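PDB 3EKI: high affinity transport system protein p37 from Mycoplasma hyorhinis, which binds thiamine diphosphate outside the cell membrane as the lipoprotein component of a high-affinity transport system, probably delivering the ligand for uptake. Local coordinates for residues A[149-157]-A[308-316]; A[213-221]-A[256-266]. All blocks are in the same frame, centred on the assembly; numbering follows the deposited sequence.

Followed from its N terminus, the chain of p37 first reaches 149-157, where strand 141-152 ends and contact 1 opens a loop that closes only at 308-316, which starts at the last residue of strand 304-308. Within that loop lies all of contact 2, which joins strand 217-223 to helix 256-269. Contact 1 links the antiparallel sheet holding strand 141-152 to the mixed sheet holding strand 304-308, whereas contact 2 packs a helix on the latter. The centres of the two contacts are about 13 Å apart, and two bonds couple them: Arg216 O accepts a probable hydrogen bond from Glu309 N, and Lys258 forms a salt bridge with Glu308. Both touch thiamine diphosphate, held as in other periplasmic-binding-protein folds between two lobes.

Contact 1 (A[149-157]-A[308-316]); sequences TNSFVFDKE and EEGSFAWTH. With TPP (thiamine diphosphate), chain B.
Phe152, the last residue of strand 141-152, and Phe154, in the turn after it, reach into a hollow formed by Glu309, Gly310, Phe312 and Ala313, beside the ligand cleft of this periplasmic-binding-protein fold. A type I turn from Phe152 to Asp155 brings the two side chains together, with Phe152 CB over the centre of one Phe154 face and Phe154 CZ over the rim of a Phe152 face. The hollow owes its shape to a second turn, type II from Glu308 to Ser311. Gly310 has no side chain there to collide with Phe152 CZ, and the ring settles against the turn, its CE2 3.3 Å from Glu309 O. At the edge of the same ring lie the methyl of Ala313, 3.8 Å from CE1, and CZ3 of Trp314, whose indole covers the ligand's pyrimidine with one face. Phe154 CE1 lies 4.3 Å from Phe312 CZ, and Glu309 CG sits in plane at the Phe154 edge. With CG anti to the backbone N (chi1 177°) and the chain extended, Glu309 runs past both rings to Asp155, which also forms a salt bridge with Arg216. Asp155 OD2 lies 2.4 Å from Glu309 OE1, so short that one of the two acids probably holds a proton.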
# COMPACT_ATOMS: atom_id res chain seq x y z
N THR A 149 5.75 -6.21 4.74
CA THR A 149 5.40 -7.01 3.56
C THR A 149 6.64 -7.72 3.03
O THR A 149 7.75 -7.20 3.22
CB THR A 149 4.74 -6.07 2.53
OG1 THR A 149 4.13 -6.81 1.47
CG2 THR A 149 5.73 -5.13 1.87
N ASN A 150 6.48 -8.85 2.37
CA ASN A 150 7.57 -9.52 1.66
C ASN A 150 8.22 -8.51 0.72
O ASN A 150 7.49 -7.88 -0.04
CB ASN A 150 7.07 -10.74 0.89
CG ASN A 150 6.63 -11.91 1.75
OD1 ASN A 150 7.04 -12.01 2.91
ND2 ASN A 150 5.82 -12.78 1.17
N SER A 151 9.54 -8.36 0.80
CA SER A 151 10.27 -7.47 -0.09
C SER A 151 10.15 -7.92 -1.53
O SER A 151 10.05 -9.11 -1.82
CB SER A 151 11.75 -7.38 0.33
OG SER A 151 12.43 -8.58 -0.03
N PHE A 152 10.13 -6.98 -2.47
CA PHE A 152 10.31 -7.32 -3.87
C PHE A 152 11.78 -7.64 -4.13
O PHE A 152 12.69 -7.06 -3.51
CB PHE A 152 9.89 -6.12 -4.71
CG PHE A 152 8.42 -5.79 -4.82
CD1 PHE A 152 7.46 -6.68 -5.28
CD2 PHE A 152 8.00 -4.53 -4.44
CE1 PHE A 152 6.14 -6.30 -5.39
CE2 PHE A 152 6.68 -4.13 -4.56
CZ PHE A 152 5.74 -5.03 -5.03
N VAL A 153 12.03 -8.56 -5.06
CA VAL A 153 13.41 -8.88 -5.38
C VAL A 153 14.19 -7.66 -5.88
O VAL A 153 15.40 -7.70 -5.72
CB VAL A 153 13.49 -10.00 -6.42
CG1 VAL A 153 12.98 -11.26 -5.73
CG2 VAL A 153 12.70 -9.68 -7.65
N PHE A 154 13.50 -6.67 -6.41
CA PHE A 154 14.11 -5.45 -6.95
C PHE A 154 14.13 -4.28 -5.97
O PHE A 154 14.57 -3.16 -6.30
CB PHE A 154 13.39 -5.09 -8.25
CG PHE A 154 11.88 -4.98 -8.16
CD1 PHE A 154 11.06 -5.99 -8.62
CD2 PHE A 154 11.27 -3.87 -7.58
CE1 PHE A 154 9.68 -5.97 -8.52
CE2 PHE A 154 9.89 -3.83 -7.49
CZ PHE A 154 9.10 -4.85 -7.96
N ASP A 155 13.69 -4.41 -4.72
CA ASP A 155 13.65 -3.27 -3.77
C ASP A 155 13.72 -3.78 -2.33
O ASP A 155 12.76 -3.69 -1.57
CB ASP A 155 12.39 -2.46 -4.01
CG ASP A 155 12.21 -1.19 -3.22
OD1 ASP A 155 13.19 -0.65 -2.66
OD2 ASP A 155 11.05 -0.70 -3.17
N LYS A 156 14.88 -4.30 -1.94
CA LYS A 156 15.05 -4.89 -0.60
C LYS A 156 15.65 -3.94 0.44
O LYS A 156 15.77 -4.29 1.61
CB LYS A 156 15.88 -6.17 -0.69
CG LYS A 156 15.41 -7.14 -1.75
CD LYS A 156 16.17 -8.46 -1.67
CE LYS A 156 15.97 -9.30 -2.92
NZ LYS A 156 16.09 -10.75 -2.64
N GLU A 157 16.03 -2.74 -0.00
CA GLU A 157 16.63 -1.73 0.84
C GLU A 157 15.80 -0.45 0.92
O GLU A 157 15.53 0.27 -0.06
CB GLU A 157 18.04 -1.40 0.33
CG GLU A 157 19.16 -2.12 1.03
CD GLU A 157 20.49 -2.05 0.31
OE1 GLU A 157 20.64 -1.35 -0.71
OE2 GLU A 157 21.45 -2.71 0.78
N GLU A 308 1.18 2.04 -7.25
CA GLU A 308 2.02 1.38 -6.27
C GLU A 308 3.19 0.71 -6.98
O GLU A 308 2.99 0.12 -8.04
CB GLU A 308 1.21 0.31 -5.53
CG GLU A 308 -0.12 0.74 -4.95
CD GLU A 308 -1.29 0.56 -5.89
OE1 GLU A 308 -2.42 0.40 -5.35
OE2 GLU A 308 -1.10 0.57 -7.13
N GLU A 309 4.36 0.78 -6.39
CA GLU A 309 5.49 0.00 -6.90
C GLU A 309 5.08 -1.46 -7.01
O GLU A 309 4.56 -2.08 -6.09
CB GLU A 309 6.71 0.16 -6.01
CG GLU A 309 7.88 -0.69 -6.49
CD GLU A 309 9.08 -0.66 -5.58
OE1 GLU A 309 8.97 -1.07 -4.39
OE2 GLU A 309 10.15 -0.25 -6.07
N GLY A 310 5.32 -2.05 -8.18
CA GLY A 310 5.11 -3.46 -8.38
C GLY A 310 3.68 -3.94 -8.30
O GLY A 310 3.48 -5.13 -8.00
N SER A 311 2.70 -3.09 -8.59
CA SER A 311 1.29 -3.46 -8.55
C SER A 311 1.00 -4.65 -9.44
O SER A 311 0.07 -5.42 -9.20
CB SER A 311 0.44 -2.25 -8.93
OG SER A 311 0.79 -1.69 -10.16
N PHE A 312 1.80 -4.86 -10.49
CA PHE A 312 1.60 -6.01 -11.37
C PHE A 312 1.77 -7.33 -10.62
O PHE A 312 1.26 -8.39 -10.99
CB PHE A 312 2.55 -5.92 -12.57
CG PHE A 312 4.00 -5.68 -12.21
CD1 PHE A 312 4.80 -6.73 -11.77
CD2 PHE A 312 4.58 -4.42 -12.31
CE1 PHE A 312 6.12 -6.54 -11.43
CE2 PHE A 312 5.90 -4.23 -11.96
CZ PHE A 312 6.68 -5.28 -11.50
N ALA A 313 2.51 -7.30 -9.52
CA ALA A 313 2.82 -8.50 -8.75
C ALA A 313 1.57 -9.09 -8.09
O ALA A 313 1.61 -10.31 -7.85
CB ALA A 313 3.86 -8.22 -7.68
N TRP A 314 0.54 -8.33 -7.83
CA TRP A 314 -0.70 -8.89 -7.31
C TRP A 314 -1.86 -8.75 -8.27
O TRP A 314 -3.04 -8.79 -7.87
CB TRP A 314 -1.03 -8.21 -5.98
CG TRP A 314 -1.22 -6.74 -5.94
CD1 TRP A 314 -2.34 -6.04 -6.27
CD2 TRP A 314 -0.24 -5.77 -5.53
NE1 TRP A 314 -2.11 -4.69 -6.09
CE2 TRP A 314 -0.84 -4.51 -5.64
CE3 TRP A 314 1.08 -5.87 -5.07
CZ2 TRP A 314 -0.17 -3.32 -5.31
CZ3 TRP A 314 1.73 -4.69 -4.76
CH2 TRP A 314 1.12 -3.46 -4.88
N THR A 315 -1.55 -8.59 -9.55
CA THR A 315 -2.52 -8.36 -10.61
C THR A 315 -2.37 -9.53 -11.59
O THR A 315 -1.36 -9.63 -12.26
CB THR A 315 -2.32 -7.03 -11.34
OG1 THR A 315 -2.42 -5.93 -10.40
CG2 THR A 315 -3.39 -6.81 -12.40
N HIS A 316 -3.35 -10.41 -11.63
CA HIS A 316 -3.23 -11.59 -12.48
C HIS A 316 -3.30 -11.17 -13.93
O HIS A 316 -4.17 -10.41 -14.35
CB HIS A 316 -4.38 -12.52 -12.12
CG HIS A 316 -4.21 -13.88 -12.71
ND1 HIS A 316 -5.28 -14.57 -13.26
CD2 HIS A 316 -3.14 -14.68 -12.84
CE1 HIS A 316 -4.85 -15.74 -13.70
NE2 HIS A 316 -3.55 -15.84 -13.46
N1' TPP B . -0.12 -7.21 -1.94
C2' TPP B . -1.29 -7.87 -2.04
CM2 TPP B . -1.28 -9.41 -2.00
N3' TPP B . -2.45 -7.21 -2.17
C4' TPP B . -2.45 -5.85 -2.09
N4' TPP B . -3.62 -5.21 -2.14
C5' TPP B . -1.24 -5.14 -2.04
C6' TPP B . -0.07 -5.88 -1.97
C7' TPP B . -1.12 -3.61 -2.05
N3 TPP B . -1.16 -2.95 -0.73
C2 TPP B . -1.83 -3.41 0.33
S1 TPP B . -1.57 -2.33 1.69
C5 TPP B . -0.56 -1.27 0.74
C4 TPP B . -0.56 -1.73 -0.56
CM4 TPP B . 0.40 -1.17 -1.63
C6 TPP B . 0.04 0.04 1.26
C7 TPP B . -1.04 1.13 1.34
O7 TPP B . -1.51 1.42 0.00
PA TPP B . -2.92 2.06 -0.34
O1A TPP B . -3.17 1.89 -1.80
O2A TPP B . -3.99 1.49 0.55
O3A TPP B . -2.87 3.58 0.09
PB TPP B . -2.35 4.81 -0.81
O1B TPP B . -0.90 4.63 -1.13
O2B TPP B . -2.61 6.06 0.12
O3B TPP B . -3.28 4.97 -2.08

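Contact 2 (A[213-221]-A[256-266]). Unlike the reference sequence in segment 256-266: Ser256 (reference Phe). With TPP (thiamine diphosphate), chain B.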
# COMPACT_ATOMS: atom_id res chain seq x y z
N ASN A 213 9.54 -2.95 5.71
CA ASN A 213 8.72 -2.06 6.51
C ASN A 213 8.43 -0.75 5.78
O ASN A 213 8.40 0.33 6.35
CB ASN A 213 9.41 -1.82 7.85
CG ASN A 213 10.74 -1.11 7.69
OD1 ASN A 213 11.34 -1.14 6.61
ND2 ASN A 213 11.14 -0.51 8.79
N PHE A 214 8.19 -0.93 4.48
CA PHE A 214 7.92 0.22 3.63
C PHE A 214 7.29 -0.22 2.31
O PHE A 214 7.34 -1.41 1.95
CB PHE A 214 9.23 0.96 3.36
CG PHE A 214 10.20 0.13 2.51
CD1 PHE A 214 10.30 0.19 1.13
CD2 PHE A 214 11.05 -0.76 3.15
CE1 PHE A 214 11.15 -0.62 0.42
CE2 PHE A 214 11.92 -1.57 2.46
CZ PHE A 214 11.98 -1.49 1.10
N TYR A 215 6.81 0.72 1.52
CA TYR A 215 6.46 0.52 0.12
C TYR A 215 6.72 1.86 -0.56
O TYR A 215 7.00 2.89 0.06
CB TYR A 215 5.05 0.00 -0.13
CG TYR A 215 3.95 1.02 0.06
CD1 TYR A 215 3.79 1.69 1.28
CD2 TYR A 215 3.06 1.32 -0.95
CE1 TYR A 215 2.78 2.61 1.47
CE2 TYR A 215 2.06 2.25 -0.79
CZ TYR A 215 1.92 2.89 0.42
OH TYR A 215 0.93 3.82 0.57
N ARG A 216 6.64 1.83 -1.88
CA ARG A 216 6.83 3.01 -2.71
C ARG A 216 5.73 3.13 -3.76
O ARG A 216 4.99 2.18 -4.04
CB ARG A 216 8.16 2.95 -3.47
CG ARG A 216 9.38 2.71 -2.63
CD ARG A 216 10.60 2.59 -3.56
NE ARG A 216 11.71 2.07 -2.80
CZ ARG A 216 12.63 2.73 -2.13
NH1 ARG A 216 12.61 4.06 -2.11
NH2 ARG A 216 13.57 2.03 -1.50
N GLY A 217 5.62 4.28 -4.41
CA GLY A 217 4.91 4.44 -5.64
C GLY A 217 5.90 4.32 -6.82
O GLY A 217 7.09 4.08 -6.61
N MET A 218 5.32 4.45 -8.00
CA MET A 218 6.18 4.40 -9.20
C MET A 218 5.51 5.19 -10.30
O MET A 218 4.30 5.38 -10.31
CB MET A 218 6.43 2.98 -9.64
CG MET A 218 5.22 2.22 -10.13
SD MET A 218 5.61 0.54 -10.62
CE MET A 218 6.57 0.82 -12.10
N ILE A 219 6.32 5.65 -11.25
CA ILE A 219 5.83 6.33 -12.42
C ILE A 219 6.11 5.47 -13.66
O ILE A 219 7.27 5.14 -13.84
CB ILE A 219 6.48 7.72 -12.60
CG1 ILE A 219 6.24 8.63 -11.39
CG2 ILE A 219 6.04 8.39 -13.89
CD1 ILE A 219 6.91 9.97 -11.38
N TRP A 220 5.06 5.19 -14.39
CA TRP A 220 5.08 4.48 -15.65
C TRP A 220 5.03 5.46 -16.82
O TRP A 220 4.41 6.51 -16.72
CB TRP A 220 3.87 3.58 -15.80
CG TRP A 220 3.69 2.47 -14.85
CD1 TRP A 220 3.01 2.51 -13.65
CD2 TRP A 220 4.20 1.13 -14.96
NE1 TRP A 220 3.05 1.28 -13.04
CE2 TRP A 220 3.78 0.42 -13.82
CE3 TRP A 220 4.97 0.47 -15.93
CZ2 TRP A 220 4.09 -0.92 -13.60
CZ3 TRP A 220 5.27 -0.86 -15.69
CH2 TRP A 220 4.84 -1.55 -14.55
N ILE A 221 5.64 5.04 -17.93
CA ILE A 221 5.50 5.69 -19.22
C ILE A 221 5.13 4.66 -20.27
O ILE A 221 5.44 3.48 -20.12
CB ILE A 221 6.76 6.48 -19.59
CG1 ILE A 221 8.01 5.63 -19.73
CG2 ILE A 221 6.96 7.60 -18.55
CD1 ILE A 221 9.21 6.39 -20.30
N SER A 256 -1.26 8.29 -1.15
CA SER A 256 0.19 8.44 -1.11
C SER A 256 0.81 7.85 -2.38
O SER A 256 1.51 8.57 -3.12
CB SER A 256 0.82 7.78 0.12
OG SER A 256 0.27 8.27 1.32
N SER A 257 0.58 6.58 -2.65
CA SER A 257 1.28 5.86 -3.72
C SER A 257 0.68 6.08 -5.11
O SER A 257 1.29 5.59 -6.08
CB SER A 257 1.33 4.36 -3.45
OG SER A 257 0.06 3.76 -3.45
N LYS A 258 -0.45 6.74 -5.25
CA LYS A 258 -1.04 7.02 -6.57
C LYS A 258 -1.20 8.51 -6.79
O LYS A 258 -1.85 8.97 -7.74
CB LYS A 258 -2.35 6.25 -6.74
CG LYS A 258 -2.10 4.75 -6.76
CD LYS A 258 -3.36 3.96 -6.45
CE LYS A 258 -3.67 3.98 -4.97
NZ LYS A 258 -2.95 2.89 -4.28
N PHE A 259 -0.55 9.29 -5.93
CA PHE A 259 -0.62 10.75 -6.06
C PHE A 259 0.52 11.49 -5.36
O PHE A 259 1.37 12.02 -6.00
CB PHE A 259 -1.99 11.32 -5.60
CG PHE A 259 -2.29 12.68 -6.16
CD1 PHE A 259 -1.75 13.79 -5.60
CD2 PHE A 259 -3.05 12.84 -7.27
CE1 PHE A 259 -2.00 15.04 -6.11
CE2 PHE A 259 -3.30 14.03 -7.77
CZ PHE A 259 -2.76 15.15 -7.17
N LYS A 260 0.55 11.53 -4.05
CA LYS A 260 1.46 12.39 -3.33
C LYS A 260 2.92 11.98 -3.47
O LYS A 260 3.78 12.86 -3.62
CB LYS A 260 1.08 12.49 -1.83
CG LYS A 260 -0.31 13.07 -1.63
CD LYS A 260 -0.75 12.99 -0.18
CE LYS A 260 -1.43 14.27 0.27
NZ LYS A 260 -2.91 14.18 0.15
N LEU A 261 3.27 10.70 -3.42
CA LEU A 261 4.68 10.33 -3.50
C LEU A 261 5.24 10.68 -4.88
O LEU A 261 6.40 11.08 -4.97
CB LEU A 261 4.90 8.86 -3.19
CG LEU A 261 4.65 8.52 -1.72
CD1 LEU A 261 4.56 7.01 -1.54
CD2 LEU A 261 5.74 9.09 -0.84
N GLU A 262 4.44 10.49 -5.91
CA GLU A 262 4.88 10.83 -7.27
C GLU A 262 4.95 12.34 -7.45
O GLU A 262 5.86 12.83 -8.11
CB GLU A 262 3.96 10.19 -8.32
CG GLU A 262 4.02 8.68 -8.36
CD GLU A 262 3.12 7.93 -7.41
OE1 GLU A 262 2.43 8.56 -6.59
OE2 GLU A 262 3.11 6.68 -7.53
N GLU A 263 3.97 13.07 -6.88
CA GLU A 263 4.03 14.53 -6.91
C GLU A 263 5.36 15.02 -6.37
O GLU A 263 6.02 15.90 -6.93
CB GLU A 263 2.87 15.13 -6.12
CG GLU A 263 3.01 16.63 -5.82
CD GLU A 263 1.76 17.11 -5.11
OE1 GLU A 263 1.09 18.05 -5.55
OE2 GLU A 263 1.43 16.50 -4.06
N THR A 264 5.82 14.48 -5.24
CA THR A 264 7.10 14.84 -4.66
C THR A 264 8.27 14.58 -5.61
O THR A 264 9.14 15.46 -5.77
CB THR A 264 7.36 14.03 -3.36
OG1 THR A 264 6.38 14.41 -2.39
CG2 THR A 264 8.70 14.36 -2.74
N ILE A 265 8.31 13.41 -6.25
CA ILE A 265 9.40 13.16 -7.21
C ILE A 265 9.41 14.17 -8.37
O ILE A 265 10.48 14.67 -8.74
CB ILE A 265 9.28 11.73 -7.75
CG1 ILE A 265 9.48 10.64 -6.66
CG2 ILE A 265 10.25 11.48 -8.88
CD1 ILE A 265 10.73 10.81 -5.83
N LEU A 266 8.25 14.47 -8.92
CA LEU A 266 8.09 15.42 -10.02
C LEU A 266 8.48 16.81 -9.61
O LEU A 266 9.14 17.52 -10.38
CB LEU A 266 6.64 15.38 -10.54
CG LEU A 266 6.20 14.08 -11.20
CD1 LEU A 266 4.76 14.13 -11.67
CD2 LEU A 266 7.09 13.72 -12.39
N1' TPP B . -0.12 -7.21 -1.94
C2' TPP B . -1.29 -7.87 -2.04
CM2 TPP B . -1.28 -9.41 -2.00
N3' TPP B . -2.45 -7.21 -2.17
C4' TPP B . -2.45 -5.85 -2.09
N4' TPP B . -3.62 -5.21 -2.14
C5' TPP B . -1.24 -5.14 -2.04
C6' TPP B . -0.07 -5.88 -1.97
C7' TPP B . -1.12 -3.61 -2.05
N3 TPP B . -1.16 -2.95 -0.73
C2 TPP B . -1.83 -3.41 0.33
S1 TPP B . -1.57 -2.33 1.69
C5 TPP B . -0.56 -1.27 0.74
C4 TPP B . -0.56 -1.73 -0.56
CM4 TPP B . 0.40 -1.17 -1.63
C6 TPP B . 0.04 0.04 1.26
C7 TPP B . -1.04 1.13 1.34
O7 TPP B . -1.51 1.42 0.00
PA TPP B . -2.92 2.06 -0.34
O1A TPP B . -3.17 1.89 -1.80
O2A TPP B . -3.99 1.49 0.55
O3A TPP B . -2.87 3.58 0.09
PB TPP B . -2.35 4.81 -0.81
O1B TPP B . -0.90 4.63 -1.13
O2B TPP B . -2.61 6.06 0.12
O3B TPP B . -3.28 4.97 -2.08
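Ser256 opens helix 256-269 beside Tyr215 OH, and its backbone N gives a nearly straight hydrogen bond (164°) to O2B of thiamine diphosphate. Ser257 follows, packing its CB 3.5 Å from Tyr215 CE2. Three donors converge on the diphosphate oxygen O1B: Tyr215 OH at 2.6 Å, Ser257 OG and Ser257 N. The Tyr215 ring lays one face against ligand C6, while O1B lies in plane at its edge. Lys258, bent at chi3 and chi4, donates a hydrogen bond from NZ to ligand O1A at 2.7 Å and a weak one to O3B. This use of a helix N terminus to grip an anionic ligand is familiar in periplasmic binding proteins; here the axis of 256-266 crosses that of strand 217-221 at -82°, 7.1 Å away. Leu261 then sets CD1 near Gly217 N. Glu262, bent at chi2 (87°), curls its carboxylate back to the strand, where Gly217 has no side chain to obstruct OE2. That oxygen lies 2.6 Å from Ser257 O, close enough that the acid probably holds a proton, and it accepts a weak hydrogen bond from Met218 N at 3.2 Å. Glu262 CG lies 3.8 Å from Ile219 CG1. One turn on, Leu266 CD2 meets Ile219 CD1 at 3.9 Å.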